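Local coordinates for proteasome assembly chaperone family protein (Thermoplasma acidophilum, PDB 3GAA) that is of unknown function but belongs to the PAC2 family and may act, like its namesakes, as a proteasome assembly chaperone, at residues M53-L59 against H77-A83; A44-V48 against L90-C94; N26-C31 against V117-V123. All coordinates share one frame; numbering follows the deposited sequence.

Overall arrangement
All three contacts are largely buried and serve one mixed sheet, in which strands 54-60, 79-83, 89-94, 28-32 and 121-130 follow in that order. Interaction 1 is an antiparallel pairing at one end of the sheet, rich in backbone hydrogen bonds and aromatic packing, with two other subunits beside it. Interaction 3 is a parallel pairing further in, with a polar turn at its start. Interaction 2 lies nearest the chain's centre, about 6 Å from it, and is held by apolar side chains between a helix and strand 89-94. That strand hydrogen-bonds to 79-83 of interaction 1 and to 28-32 of interaction 3, whose centres lie about 14 Å apart.

Interaction 1 of 3, residues M53-L59 against H77-A83; sequences MHQVAHL and HPFRIYA
Leu59 lies over one face of the Phe79 ring, and its side chain can be followed outward along that face. CB comes first, 3.8 Å from the ring centroid and 17° off the normal, which makes a CH-pi contact. With CG anti to the backbone N (chi1 -166°), the chain turns along the ring, and CD1 reaches the far end, 3.6 Å from Phe79 CZ. Helix 103-117 touches both residues through Ile106, Thr109 and Leu110.

On the other face of the sheet, the edge of the His58 ring is directed at the face of His77, an offset edge-to-face pair with centroids 5.1 Å apart and planes at 73°. Gln55 CG stands above one face of the Tyr82 ring, 3.9 Å from CE1. Arg80 has its charged end elsewhere, in a salt bridge with Glu95.

Backbone bonds set the register. His54 N donates to Ala83 O at 2.9 Å, and Ala83 N answers to His54 O. Ile81 O is gripped twice, by Val56 N at 3.0 Å and by Ala57 N at 3.3 Å, while Ile81 N returns to Ala57 O. Two residues opposite one define a classic beta bulge. From Ala57 of the bulge to Leu59, the strand pairs antiparallel with a strand of a second subunit, as in an end strand through which a sheet continues across an interface.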
loop_
_atom_site.group_PDB
_atom_site.type_symbol
_atom_site.label_atom_id
_atom_site.label_comp_id
_atom_site.label_asym_id
_atom_site.label_seq_id
_atom_site.Cartn_x
_atom_site.Cartn_y
_atom_site.Cartn_z
ATOM N N MET A 53 -3.558 -21.804 35.468
ATOM C CA MET A 53 -3.810 -21.349 34.145
ATOM C C MET A 53 -2.526 -21.661 33.377
ATOM O O MET A 53 -1.487 -21.942 33.986
ATOM C CB MET A 53 -4.065 -19.847 34.162
ATOM C CG MET A 53 -5.267 -19.408 34.955
ATOM S SD MET A 53 -5.454 -17.634 34.976
ATOM C CE MET A 53 -6.627 -17.453 33.664
ATOM N N HIS A 54 -2.611 -21.548 32.054
ATOM C CA HIS A 54 -1.568 -21.923 31.135
ATOM C C HIS A 54 -1.302 -20.734 30.218
ATOM O O HIS A 54 -2.183 -19.890 29.968
ATOM C CB HIS A 54 -1.984 -23.201 30.337
ATOM C CG HIS A 54 -3.146 -23.007 29.399
ATOM N ND1 HIS A 54 -4.436 -23.384 29.717
ATOM C CD2 HIS A 54 -3.216 -22.461 28.155
ATOM C CE1 HIS A 54 -5.253 -23.080 28.716
ATOM N NE2 HIS A 54 -4.538 -22.531 27.749
ATOM N N GLN A 55 -0.072 -20.642 29.710
ATOM C CA GLN A 55 0.266 -19.499 28.869
ATOM C C GLN A 55 -0.394 -19.589 27.483
ATOM O O GLN A 55 -0.489 -20.635 26.925
ATOM C CB GLN A 55 1.772 -19.332 28.764
ATOM C CG GLN A 55 2.106 -17.856 28.664
ATOM C CD GLN A 55 3.516 -17.551 28.251
ATOM O OE1 GLN A 55 4.473 -18.199 28.679
ATOM N NE2 GLN A 55 3.657 -16.508 27.449
ATOM N N VAL A 56 -0.825 -18.480 26.936
ATOM C CA VAL A 56 -1.631 -18.470 25.760
ATOM C C VAL A 56 -1.189 -17.413 24.737
ATOM O O VAL A 56 -1.469 -17.519 23.567
ATOM C CB VAL A 56 -3.044 -18.180 26.247
ATOM C CG1 VAL A 56 -3.652 -16.956 25.584
ATOM C CG2 VAL A 56 -3.888 -19.386 26.126
ATOM N N ALA A 57 -0.510 -16.372 25.174
ATOM C CA ALA A 57 -0.157 -15.256 24.293
ATOM C C ALA A 57 0.918 -14.383 24.946
ATOM O O ALA A 57 1.072 -14.369 26.162
ATOM C CB ALA A 57 -1.399 -14.431 23.982
ATOM N N HIS A 58 1.700 -13.696 24.127
ATOM C CA HIS A 58 2.578 -12.617 24.619
ATOM C C HIS A 58 2.116 -11.371 23.910
ATOM O O HIS A 58 1.614 -11.477 22.807
ATOM C CB HIS A 58 4.033 -12.823 24.225
ATOM C CG HIS A 58 4.690 -13.994 24.860
ATOM N ND1 HIS A 58 5.433 -13.890 26.016
ATOM C CD2 HIS A 58 4.768 -15.290 24.477
ATOM C CE1 HIS A 58 5.912 -15.077 26.342
ATOM N NE2 HIS A 58 5.532 -15.944 25.419
ATOM N N LEU A 59 2.312 -10.213 24.544
ATOM C CA LEU A 59 2.099 -8.916 23.919
ATOM C C LEU A 59 3.484 -8.352 23.599
ATOM O O LEU A 59 4.286 -8.034 24.473
ATOM C CB LEU A 59 1.271 -8.002 24.813
ATOM C CG LEU A 59 0.687 -6.736 24.182
ATOM C CD1 LEU A 59 -0.549 -6.267 24.927
ATOM C CD2 LEU A 59 1.671 -5.588 24.180
ATOM N N HIS A 77 9.366 -13.574 29.501
ATOM C CA HIS A 77 9.038 -12.303 28.941
ATOM C C HIS A 77 8.110 -11.544 29.913
ATOM O O HIS A 77 7.215 -12.129 30.529
ATOM C CB HIS A 77 8.364 -12.587 27.602
ATOM C CG HIS A 77 8.088 -11.382 26.785
ATOM N ND1 HIS A 77 7.022 -10.547 27.036
ATOM C CD2 HIS A 77 8.708 -10.894 25.690
ATOM C CE1 HIS A 77 6.998 -9.590 26.127
ATOM N NE2 HIS A 77 8.003 -9.786 25.290
ATOM N N PRO A 78 8.301 -10.234 30.034
ATOM C CA PRO A 78 7.558 -9.361 30.953
ATOM C C PRO A 78 6.046 -9.220 30.785
ATOM O O PRO A 78 5.395 -8.887 31.746
ATOM C CB PRO A 78 8.164 -7.992 30.673
ATOM C CG PRO A 78 8.628 -8.083 29.289
ATOM C CD PRO A 78 9.231 -9.450 29.215
ATOM N N PHE A 79 5.497 -9.398 29.583
ATOM C CA PHE A 79 4.049 -9.246 29.329
ATOM C C PHE A 79 3.460 -10.544 28.742
ATOM O O PHE A 79 3.719 -10.868 27.573
ATOM C CB PHE A 79 3.817 -8.085 28.365
ATOM C CG PHE A 79 2.426 -7.455 28.439
ATOM C CD1 PHE A 79 1.291 -8.204 28.464
ATOM C CD2 PHE A 79 2.282 -6.089 28.401
ATOM C CE1 PHE A 79 0.051 -7.614 28.492
ATOM C CE2 PHE A 79 1.052 -5.507 28.435
ATOM C CZ PHE A 79 -0.055 -6.257 28.492
ATOM N N ARG A 80 2.615 -11.218 29.546
ATOM C CA ARG A 80 2.097 -12.568 29.291
ATOM C C ARG A 80 0.600 -12.611 29.511
ATOM O O ARG A 80 0.103 -11.920 30.349
ATOM C CB ARG A 80 2.759 -13.567 30.219
ATOM C CG ARG A 80 4.178 -13.844 29.809
ATOM C CD ARG A 80 5.018 -14.704 30.785
ATOM N NE ARG A 80 5.473 -13.835 31.856
ATOM C CZ ARG A 80 4.873 -13.729 33.033
ATOM N NH1 ARG A 80 3.823 -14.492 33.306
ATOM N NH2 ARG A 80 5.329 -12.872 33.933
ATOM N N ILE A 81 -0.101 -13.441 28.741
ATOM C CA ILE A 81 -1.523 -13.611 28.866
ATOM C C ILE A 81 -1.816 -15.070 29.058
ATOM O O ILE A 81 -1.330 -15.885 28.319
ATOM C CB ILE A 81 -2.264 -13.071 27.643
ATOM C CG1 ILE A 81 -1.826 -11.609 27.407
ATOM C CG2 ILE A 81 -3.779 -13.243 27.821
ATOM C CD1 ILE A 81 -2.504 -10.976 26.282
ATOM N N TYR A 82 -2.624 -15.381 30.059
ATOM C CA TYR A 82 -2.938 -16.743 30.393
ATOM C C TYR A 82 -4.407 -17.008 30.293
ATOM O O TYR A 82 -5.202 -16.096 30.426
ATOM C CB TYR A 82 -2.562 -17.022 31.828
ATOM C CG TYR A 82 -1.102 -16.923 32.108
ATOM C CD1 TYR A 82 -0.303 -18.089 32.170
ATOM C CD2 TYR A 82 -0.503 -15.690 32.384
ATOM C CE1 TYR A 82 1.060 -18.031 32.468
ATOM C CE2 TYR A 82 0.875 -15.620 32.691
ATOM C CZ TYR A 82 1.628 -16.811 32.732
ATOM O OH TYR A 82 2.957 -16.782 33.001
ATOM N N ALA A 83 -4.728 -18.280 30.121
ATOM C CA ALA A 83 -6.069 -18.810 30.067
ATOM C C ALA A 83 -6.177 -19.919 31.083
ATOM O O ALA A 83 -5.245 -20.667 31.320
ATOM C CB ALA A 83 -6.317 -19.385 28.731
#

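Interaction 2 of 3, residues A44-V48 against L90-C94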
loop_
_atom_site.group_PDB
_atom_site.type_symbol
_atom_site.label_atom_id
_atom_site.label_comp_id
_atom_site.label_asym_id
_atom_site.label_seq_id
_atom_site.Cartn_x
_atom_site.Cartn_y
_atom_site.Cartn_z
ATOM N N ALA A 44 -2.545 -10.904 39.812
ATOM C CA ALA A 44 -2.409 -11.571 38.509
ATOM C C ALA A 44 -1.656 -12.829 38.741
ATOM O O ALA A 44 -2.191 -13.897 38.472
ATOM C CB ALA A 44 -1.663 -10.736 37.494
ATOM N N SER A 45 -0.451 -12.738 39.295
ATOM C CA SER A 45 0.336 -13.945 39.537
ATOM C C SER A 45 -0.336 -14.956 40.403
ATOM O O SER A 45 -0.366 -16.138 40.048
ATOM C CB SER A 45 1.614 -13.604 40.193
ATOM O OG SER A 45 2.258 -12.790 39.294
ATOM N N TYR A 46 -0.854 -14.503 41.537
ATOM C CA TYR A 46 -1.584 -15.403 42.393
ATOM C C TYR A 46 -2.612 -16.169 41.599
ATOM O O TYR A 46 -2.601 -17.372 41.642
ATOM C CB TYR A 46 -2.292 -14.671 43.501
ATOM C CG TYR A 46 -3.022 -15.613 44.418
ATOM C CD1 TYR A 46 -4.392 -15.741 44.349
ATOM C CD2 TYR A 46 -2.336 -16.399 45.344
ATOM C CE1 TYR A 46 -5.073 -16.609 45.200
ATOM C CE2 TYR A 46 -3.008 -17.258 46.192
ATOM C CZ TYR A 46 -4.390 -17.352 46.105
ATOM O OH TYR A 46 -5.109 -18.199 46.897
ATOM N N ILE A 47 -3.489 -15.492 40.853
ATOM C CA ILE A 47 -4.622 -16.204 40.335
ATOM C C ILE A 47 -4.143 -17.166 39.221
ATOM O O ILE A 47 -4.617 -18.286 39.113
ATOM C CB ILE A 47 -5.926 -15.299 39.996
ATOM C CG1 ILE A 47 -6.178 -15.252 38.519
ATOM C CG2 ILE A 47 -5.993 -13.831 40.566
ATOM C CD1 ILE A 47 -6.922 -16.512 38.017
ATOM N N VAL A 48 -3.167 -16.736 38.428
ATOM C CA VAL A 48 -2.524 -17.576 37.406
ATOM C C VAL A 48 -2.091 -18.865 38.032
ATOM O O VAL A 48 -2.438 -19.950 37.566
ATOM C CB VAL A 48 -1.228 -16.953 36.834
ATOM C CG1 VAL A 48 -0.377 -18.008 36.196
ATOM C CG2 VAL A 48 -1.528 -15.852 35.788
ATOM N N LEU A 90 -9.292 -15.150 31.479
ATOM C CA LEU A 90 -7.969 -14.866 31.057
ATOM C C LEU A 90 -7.326 -13.973 32.105
ATOM O O LEU A 90 -8.012 -13.246 32.854
ATOM C CB LEU A 90 -7.978 -14.171 29.699
ATOM C CG LEU A 90 -8.649 -14.869 28.505
ATOM C CD1 LEU A 90 -8.428 -14.033 27.294
ATOM C CD2 LEU A 90 -8.121 -16.232 28.235
ATOM N N VAL A 91 -6.005 -14.026 32.163
ATOM C CA VAL A 91 -5.253 -13.038 32.925
ATOM C C VAL A 91 -4.178 -12.404 32.043
ATOM O O VAL A 91 -3.460 -13.082 31.332
ATOM C CB VAL A 91 -4.580 -13.606 34.185
ATOM C CG1 VAL A 91 -3.574 -12.555 34.715
ATOM C CG2 VAL A 91 -5.675 -14.107 35.244
ATOM N N ALA A 92 -4.123 -11.082 32.070
ATOM C CA ALA A 92 -3.154 -10.349 31.330
ATOM C C ALA A 92 -2.314 -9.720 32.400
ATOM O O ALA A 92 -2.858 -9.075 33.294
ATOM C CB ALA A 92 -3.847 -9.310 30.487
ATOM N N MET A 93 -1.008 -9.952 32.359
ATOM C CA MET A 93 -0.105 -9.310 33.321
ATOM C C MET A 93 1.131 -8.811 32.702
ATOM O O MET A 93 1.693 -9.442 31.811
ATOM C CB MET A 93 0.340 -10.218 34.461
ATOM C CG MET A 93 1.174 -11.454 34.104
ATOM S SD MET A 93 1.356 -12.321 35.696
ATOM C CE MET A 93 1.901 -13.997 35.396
ATOM N N CYS A 94 1.580 -7.688 33.240
ATOM C CA CYS A 94 2.839 -7.122 32.859
ATOM C C CYS A 94 3.707 -6.773 34.065
ATOM O O CYS A 94 3.320 -5.982 34.900
ATOM C CB CYS A 94 2.581 -5.904 32.012
ATOM S SG CYS A 94 4.135 -5.377 31.219
#
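Helix 39-51 is the connection of a beta-alpha-beta crossover: it links the parallel strands 28-32 and 54-60, between which strands 89-94 and 79-83 lie in the sheet, and packs on 89-94, setting Ala44, Ile47 and Val48 against Val91 and Met93. The local axes approach to 8.9 Å with their directions 141° apart. Ala44, Ile47 and Val48 follow the spacing of one helical turn, which puts all three within reach of the strand, while Val91 and Met93, two apart, present the same strand face.

Ala44 CB is the small central piece, 3.7 Å from Met93 CB and 3.8 Å from Val91 CG1. The two branches of Val91 divide the helix between them: CG2 meets Ile47 CG1 at 3.5 Å, whereas CG1 turns to Ala44 and to Val48 CG2, 4.0 Å away. Met93 has CG between its backbone N and carbonyl carbon (chi1 63°) and is extended beyond, a shape that lays the thioether alongside the helix instead of pointing it straight in. Its SD lies 3.7 Å from Ser45 OG, and CE touches Val48 CG2 at 3.9 Å, the two side chains crossing at about a right angle. The Ser45 hydroxyl is already hydrogen-bonded to Val41 O, so the contact across the interface is essentially apolar.

Behind the helix, Tyr46 faces Leu219 and Gln222 of helix 219-243 and Ile203 of helix 196-210, while Tyr82 of the adjoining strand touches both Val48 and Met93. Helix 39-51 on the Val91 and Met93 face of a mixed sheet, with helix 103-117 over the opposite face, fits a three-layer alpha/beta/alpha fold.

Interaction 3 of 3, residues N26-C31 against V117-V123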
loop_
_atom_site.group_PDB
_atom_site.type_symbol
_atom_site.label_atom_id
_atom_site.label_comp_id
_atom_site.label_asym_id
_atom_site.label_seq_id
_atom_site.Cartn_x
_atom_site.Cartn_y
_atom_site.Cartn_z
ATOM N N ASN A 26 -16.123 -17.154 25.924
ATOM C CA ASN A 26 -16.602 -15.870 26.461
ATOM C C ASN A 26 -16.001 -15.235 27.729
ATOM O O ASN A 26 -16.719 -14.730 28.590
ATOM C CB ASN A 26 -18.094 -15.935 26.592
ATOM C CG ASN A 26 -18.700 -14.873 25.803
ATOM O OD1 ASN A 26 -18.659 -14.940 24.547
ATOM N ND2 ASN A 26 -19.132 -13.783 26.480
ATOM N N PRO A 27 -14.671 -15.191 27.776
ATOM C CA PRO A 27 -13.919 -15.162 29.007
ATOM C C PRO A 27 -14.000 -13.850 29.741
ATOM O O PRO A 27 -14.269 -12.824 29.122
ATOM C CB PRO A 27 -12.495 -15.407 28.523
ATOM C CG PRO A 27 -12.477 -14.891 27.135
ATOM C CD PRO A 27 -13.800 -15.169 26.592
ATOM N N VAL A 28 -13.810 -13.894 31.054
ATOM C CA VAL A 28 -13.648 -12.660 31.827
ATOM C C VAL A 28 -12.166 -12.418 31.971
ATOM O O VAL A 28 -11.444 -13.348 32.376
ATOM C CB VAL A 28 -14.304 -12.673 33.230
ATOM C CG1 VAL A 28 -14.149 -13.945 33.884
ATOM C CG2 VAL A 28 -13.647 -11.638 34.067
ATOM N N VAL A 29 -11.715 -11.203 31.647
ATOM C CA VAL A 29 -10.289 -10.915 31.618
ATOM C C VAL A 29 -9.814 -10.069 32.789
ATOM O O VAL A 29 -10.267 -8.948 32.963
ATOM C CB VAL A 29 -9.858 -10.257 30.311
ATOM C CG1 VAL A 29 -8.357 -10.067 30.313
ATOM C CG2 VAL A 29 -10.256 -11.148 29.115
ATOM N N LEU A 30 -8.877 -10.595 33.566
ATOM C CA LEU A 30 -8.359 -9.873 34.721
ATOM C C LEU A 30 -6.968 -9.353 34.418
ATOM O O LEU A 30 -6.154 -10.093 33.900
ATOM C CB LEU A 30 -8.304 -10.816 35.925
ATOM C CG LEU A 30 -9.582 -11.620 36.231
ATOM C CD1 LEU A 30 -9.256 -12.831 37.138
ATOM C CD2 LEU A 30 -10.707 -10.737 36.813
ATOM N N CYS A 31 -6.670 -8.099 34.774
ATOM C CA CYS A 31 -5.351 -7.483 34.480
ATOM C C CYS A 31 -4.579 -6.984 35.652
ATOM O O CYS A 31 -5.177 -6.409 36.562
ATOM C CB CYS A 31 -5.550 -6.258 33.631
ATOM S SG CYS A 31 -6.517 -6.662 32.273
ATOM N N VAL A 117 -10.962 -12.097 20.974
ATOM C CA VAL A 117 -11.125 -13.332 21.725
ATOM C C VAL A 117 -12.572 -13.500 22.296
ATOM O O VAL A 117 -12.946 -14.593 22.775
ATOM C CB VAL A 117 -10.090 -13.330 22.857
ATOM C CG1 VAL A 117 -10.596 -14.003 24.081
ATOM C CG2 VAL A 117 -8.780 -13.921 22.381
ATOM N N GLY A 118 -13.389 -12.439 22.248
ATOM C CA GLY A 118 -14.785 -12.527 22.646
ATOM C C GLY A 118 -15.044 -12.207 24.100
ATOM O O GLY A 118 -16.108 -12.520 24.633
ATOM N N ALA A 119 -14.089 -11.538 24.753
ATOM C CA ALA A 119 -14.176 -11.291 26.204
ATOM C C ALA A 119 -15.448 -10.533 26.577
ATOM O O ALA A 119 -15.835 -9.624 25.894
ATOM C CB ALA A 119 -12.975 -10.571 26.683
ATOM N N SER A 120 -16.093 -10.934 27.661
ATOM C CA SER A 120 -17.328 -10.309 28.114
ATOM C C SER A 120 -17.025 -9.107 29.001
ATOM O O SER A 120 -17.621 -8.082 28.801
ATOM C CB SER A 120 -18.170 -11.318 28.877
ATOM O OG SER A 120 -17.331 -12.236 29.586
ATOM N N GLU A 121 -16.095 -9.224 29.954
ATOM C CA GLU A 121 -15.841 -8.195 30.982
ATOM C C GLU A 121 -14.353 -8.132 31.321
ATOM O O GLU A 121 -13.735 -9.175 31.508
ATOM C CB GLU A 121 -16.560 -8.526 32.287
ATOM C CG GLU A 121 -17.966 -9.171 32.152
ATOM C CD GLU A 121 -19.090 -8.343 32.802
ATOM O OE1 GLU A 121 -18.836 -7.648 33.837
ATOM O OE2 GLU A 121 -20.242 -8.402 32.284
ATOM N N ILE A 122 -13.804 -6.934 31.464
ATOM C CA ILE A 122 -12.406 -6.768 31.788
ATOM C C ILE A 122 -12.285 -6.187 33.157
ATOM O O ILE A 122 -12.923 -5.231 33.418
ATOM C CB ILE A 122 -11.747 -5.814 30.804
ATOM C CG1 ILE A 122 -11.912 -6.400 29.408
ATOM C CG2 ILE A 122 -10.277 -5.631 31.084
ATOM C CD1 ILE A 122 -11.606 -5.406 28.346
ATOM N N VAL A 123 -11.487 -6.753 34.041
ATOM C CA VAL A 123 -11.389 -6.199 35.375
ATOM C C VAL A 123 -9.979 -5.751 35.539
ATOM O O VAL A 123 -9.075 -6.517 35.256
ATOM C CB VAL A 123 -11.686 -7.259 36.408
ATOM C CG1 VAL A 123 -11.646 -6.675 37.735
ATOM C CG2 VAL A 123 -13.027 -7.885 36.134
#
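Pro27 O is approached by three groups from the turn after helix 103-117. Ser120 N donates to it at 3.0 Å, tilted 24° from the carbonyl plane; Ala119 CA adds a weaker CA-H...O contact; and Ser120 OG lies 3.2 Å from it. The same hydroxyl is 2.8 Å from Asn26 O, and which of the two carbonyls takes its proton is not settled.

The Pro27 ring packs by CG on Val117 CG1, 3.7 Å away. With an alanine in place of Pro27, this branch of Val117 would probably face a gap, and the backbone leading into the strand would be freer to turn. Between Val117 and Ala119, Gly118 (phi 91°) closes the helix in a Schellman motif.

Further on, Val29 uses both its N and its O toward 121-123: its N donates to Glu121 O at 2.9 Å and its O accepts from Val123 N at 2.7 Å. Cys31 N then donates to Val123 O. Leu30 and Val123 lie side by side, CD2 to CB 3.6 Å, while Glu121 sends OE1 to Lys147 and Tyr210. This is parallel pairing at a beta-alpha-beta crossover, where helix 103-117 joins strands 89-94 and 121-130 across strand 28-32.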